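Local coordinates for protein nigritoxine (Vibrio nigripulchritudo, PDB 5M41) that is a bacterial toxin that acts on crustaceans and insects and has a previously unseen fold, at residues Ile307-Ile318 and Ser373-Lys381. Sequence-based numbering, arbitrary orientation.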
loop_
_atom_site.group_PDB
_atom_site.type_symbol
_atom_site.label_atom_id
_atom_site.label_comp_id
_atom_site.label_asym_id
_atom_site.label_seq_id
_atom_site.Cartn_x
_atom_site.Cartn_y
_atom_site.Cartn_z
ATOM N N ILE A 307 5.769 -12.248 -5.624
ATOM C CA ILE A 307 4.507 -12.779 -6.172
ATOM C C ILE A 307 4.202 -14.159 -5.590
ATOM O O ILE A 307 3.113 -14.397 -5.077
ATOM C CB ILE A 307 4.582 -12.889 -7.719
ATOM C CG1 ILE A 307 4.633 -11.486 -8.331
ATOM C CG2 ILE A 307 3.423 -13.714 -8.268
ATOM C CD1 ILE A 307 5.122 -11.436 -9.766
ATOM N N GLN A 308 5.169 -15.067 -5.667
ATOM C CA GLN A 308 4.961 -16.440 -5.198
ATOM C C GLN A 308 4.726 -16.474 -3.677
ATOM O O GLN A 308 3.773 -17.103 -3.193
ATOM C CB GLN A 308 6.136 -17.343 -5.626
ATOM C CG GLN A 308 6.047 -18.779 -5.118
ATOM C CD GLN A 308 4.735 -19.464 -5.496
ATOM O OE1 GLN A 308 4.448 -19.686 -6.681
ATOM N NE2 GLN A 308 3.932 -19.810 -4.484
ATOM N N GLY A 309 5.581 -15.776 -2.930
ATOM C CA GLY A 309 5.377 -15.622 -1.499
ATOM C C GLY A 309 3.986 -15.127 -1.128
ATOM O O GLY A 309 3.351 -15.664 -0.219
ATOM N N ALA A 310 3.498 -14.108 -1.839
ATOM C CA ALA A 310 2.178 -13.520 -1.553
ATOM C C ALA A 310 1.027 -14.463 -1.924
ATOM O O ALA A 310 0.036 -14.569 -1.197
ATOM C CB ALA A 310 2.023 -12.170 -2.259
ATOM N N ALA A 311 1.146 -15.137 -3.059
ATOM C CA ALA A 311 0.125 -16.114 -3.460
ATOM C C ALA A 311 0.141 -17.271 -2.474
ATOM O O ALA A 311 -0.926 -17.782 -2.076
ATOM C CB ALA A 311 0.376 -16.623 -4.871
ATOM N N GLY A 312 1.356 -17.658 -2.068
ATOM C CA GLY A 312 1.561 -18.707 -1.058
ATOM C C GLY A 312 0.905 -18.362 0.267
ATOM O O GLY A 312 0.215 -19.193 0.870
ATOM N N LEU A 313 1.096 -17.123 0.712
ATOM C CA LEU A 313 0.495 -16.674 1.966
ATOM C C LEU A 313 -1.031 -16.732 1.905
ATOM O O LEU A 313 -1.684 -17.145 2.867
ATOM C CB LEU A 313 0.947 -15.248 2.291
ATOM C CG LEU A 313 0.538 -14.628 3.633
ATOM C CD1 LEU A 313 1.332 -15.241 4.786
ATOM C CD2 LEU A 313 0.774 -13.125 3.562
ATOM N N THR A 314 -1.605 -16.310 0.784
ATOM C CA THR A 314 -3.064 -16.337 0.643
ATOM C C THR A 314 -3.594 -17.778 0.628
ATOM O O THR A 314 -4.635 -18.077 1.244
ATOM C CB THR A 314 -3.534 -15.568 -0.614
ATOM O OG1 THR A 314 -2.874 -14.296 -0.676
ATOM C CG2 THR A 314 -5.024 -15.338 -0.570
ATOM N N ALA A 315 -2.884 -18.662 -0.080
ATOM C CA ALA A 315 -3.279 -20.072 -0.189
ATOM C C ALA A 315 -3.270 -20.718 1.191
ATOM O O ALA A 315 -4.226 -21.392 1.558
ATOM C CB ALA A 315 -2.377 -20.821 -1.166
ATOM N N ASP A 316 -2.224 -20.467 1.976
ATOM C CA ASP A 316 -2.129 -21.084 3.313
ATOM C C ASP A 316 -3.258 -20.640 4.234
ATOM O O ASP A 316 -3.775 -21.447 5.004
ATOM C CB ASP A 316 -0.780 -20.820 3.981
ATOM C CG ASP A 316 0.388 -21.385 3.198
ATOM O OD1 ASP A 316 0.179 -22.197 2.267
ATOM O OD2 ASP A 316 1.531 -20.997 3.513
ATOM N N ALA A 317 -3.658 -19.371 4.136
ATOM C CA ALA A 317 -4.712 -18.848 5.004
ATOM C C ALA A 317 -6.065 -19.500 4.715
ATOM O O ALA A 317 -6.847 -19.759 5.640
ATOM C CB ALA A 317 -4.801 -17.335 4.895
ATOM N N ILE A 318 -6.326 -19.780 3.440
ATOM C CA ILE A 318 -7.561 -20.460 3.028
ATOM C C ILE A 318 -7.611 -21.920 3.498
ATOM O O ILE A 318 -8.664 -22.406 3.927
ATOM C CB ILE A 318 -7.760 -20.380 1.502
ATOM C CG1 ILE A 318 -8.102 -18.934 1.103
ATOM C CG2 ILE A 318 -8.843 -21.349 1.034
ATOM C CD1 ILE A 318 -8.047 -18.665 -0.380
ATOM N N SER A 373 -10.927 -13.721 -0.603
ATOM C CA SER A 373 -9.725 -14.549 -0.647
ATOM C C SER A 373 -9.674 -15.419 -1.908
ATOM O O SER A 373 -8.617 -15.533 -2.548
ATOM C CB SER A 373 -9.534 -15.384 0.618
ATOM O OG SER A 373 -10.660 -16.158 0.890
ATOM N N ARG A 374 -10.820 -15.972 -2.305
ATOM C CA ARG A 374 -10.877 -16.747 -3.530
ATOM C C ARG A 374 -10.511 -15.910 -4.762
ATOM O O ARG A 374 -9.841 -16.419 -5.651
ATOM C CB ARG A 374 -12.248 -17.395 -3.716
ATOM C CG ARG A 374 -12.389 -18.067 -5.071
ATOM C CD ARG A 374 -13.831 -18.476 -5.378
ATOM N NE ARG A 374 -14.734 -17.332 -5.560
ATOM C CZ ARG A 374 -16.055 -17.417 -5.406
ATOM N NH1 ARG A 374 -16.589 -18.568 -5.061
ATOM N NH2 ARG A 374 -16.832 -16.358 -5.577
ATOM N N ASP A 375 -10.955 -14.650 -4.812
ATOM C CA ASP A 375 -10.602 -13.744 -5.912
ATOM C C ASP A 375 -9.099 -13.527 -5.989
ATOM O O ASP A 375 -8.537 -13.453 -7.075
ATOM C CB ASP A 375 -11.253 -12.363 -5.746
ATOM C CG ASP A 375 -12.779 -12.412 -5.762
ATOM O OD1 ASP A 375 -13.353 -13.300 -6.418
ATOM O OD2 ASP A 375 -13.404 -11.522 -5.136
ATOM N N LEU A 376 -8.446 -13.400 -4.832
ATOM C CA LEU A 376 -7.001 -13.226 -4.822
ATOM C C LEU A 376 -6.270 -14.476 -5.353
ATOM O O LEU A 376 -5.320 -14.337 -6.131
ATOM C CB LEU A 376 -6.500 -12.793 -3.439
ATOM C CG LEU A 376 -6.485 -11.258 -3.296
ATOM C CD1 LEU A 376 -7.807 -10.578 -3.654
ATOM C CD2 LEU A 376 -5.971 -10.797 -1.948
ATOM N N ILE A 377 -6.707 -15.675 -4.950
ATOM C CA ILE A 377 -6.088 -16.918 -5.458
ATOM C C ILE A 377 -6.256 -16.954 -6.980
ATOM O O ILE A 377 -5.287 -17.128 -7.718
ATOM C CB ILE A 377 -6.722 -18.192 -4.829
ATOM C CG1 ILE A 377 -6.417 -18.281 -3.329
ATOM C CG2 ILE A 377 -6.257 -19.468 -5.535
ATOM C CD1 ILE A 377 -4.948 -18.174 -2.971
ATOM N N GLU A 378 -7.483 -16.740 -7.445
ATOM C CA GLU A 378 -7.759 -16.784 -8.881
ATOM C C GLU A 378 -6.954 -15.716 -9.609
ATOM O O GLU A 378 -6.400 -15.979 -10.661
ATOM C CB GLU A 378 -9.253 -16.659 -9.164
ATOM C CG GLU A 378 -10.026 -17.920 -8.775
ATOM C CD GLU A 378 -11.547 -17.791 -8.902
ATOM O OE1 GLU A 378 -12.037 -16.809 -9.510
ATOM O OE2 GLU A 378 -12.263 -18.694 -8.401
ATOM N N GLY A 379 -6.866 -14.520 -9.031
ATOM C CA GLY A 379 -6.079 -13.441 -9.631
ATOM C C GLY A 379 -4.588 -13.790 -9.750
ATOM O O GLY A 379 -3.934 -13.437 -10.730
ATOM N N PHE A 380 -4.046 -14.463 -8.744
ATOM C CA PHE A 380 -2.657 -14.913 -8.819
ATOM C C PHE A 380 -2.460 -15.979 -9.886
ATOM O O PHE A 380 -1.508 -15.898 -10.658
ATOM C CB PHE A 380 -2.136 -15.398 -7.463
ATOM C CG PHE A 380 -1.659 -14.286 -6.577
ATOM C CD1 PHE A 380 -0.538 -13.526 -6.923
ATOM C CD2 PHE A 380 -2.307 -14.019 -5.380
ATOM C CE1 PHE A 380 -0.090 -12.497 -6.091
ATOM C CE2 PHE A 380 -1.869 -13.005 -4.552
ATOM C CZ PHE A 380 -0.763 -12.241 -4.908
ATOM N N LYS A 381 -3.362 -16.955 -9.931
ATOM C CA LYS A 381 -3.380 -17.961 -10.999
ATOM C C LYS A 381 -3.354 -17.339 -12.400
ATOM O O LYS A 381 -2.724 -17.879 -13.306
ATOM C CB LYS A 381 -4.635 -18.834 -10.890
ATOM C CG LYS A 381 -4.525 -20.031 -9.964
ATOM C CD LYS A 381 -5.767 -20.911 -10.083
ATOM C CE LYS A 381 -5.814 -21.924 -8.952
ATOM N NZ LYS A 381 -7.215 -22.172 -8.520
#
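Phe380 lays one face of its ring over the methyl of Ala311, in a CH-pi contact with Ala311 CB 3.8 Å from the ring centroid and 22° off the normal. A residue as small as alanine lets the ring settle close to the backbone of helix 302-319, and the far end of the ring, CZ, then meets Ala310 CB at 3.8 Å. With CG anti to its own carbonyl carbon (chi1 -83°), Phe380 enters as a knob among Ile307, Ala310, Ala311 and Thr314. One turn on, Thr314 is the reciprocal knob, sitting among Ser373, Leu376, Ile377 and Phe380. Its methyl CG2 slides past Ile377 CD1 at 3.7 Å, while its hydroxyl OG1 turns back to donate to Ala310 O at 3.0 Å, so threonine can offer an apolar methyl to the neighbour and satisfy its polar branch within its own helix. This is knobs-into-holes packing of two roughly antiparallel helices; the axes of segments 307-318 and 373-381 approach to 9.6 Å, with 144° between their directions. Leu331 of strand 328-336, part of an antiparallel sheet, touches Thr314, Leu376 and Phe380. Ile377 completes the interlock, its CD1 filling the hole between Ala311, Thr314, Ala315 and Ile318. Beta-branched isoleucines, their chi1 restricted within a helix, close the other end: Ile318 CD1 and Ile377 CG1 come together tightly, 3.4 Å apart. Ile318 CD1 also rests on Ser373 CB at 3.7 Å, and Ser373 OG hydrogen-bonds to Asp324 O.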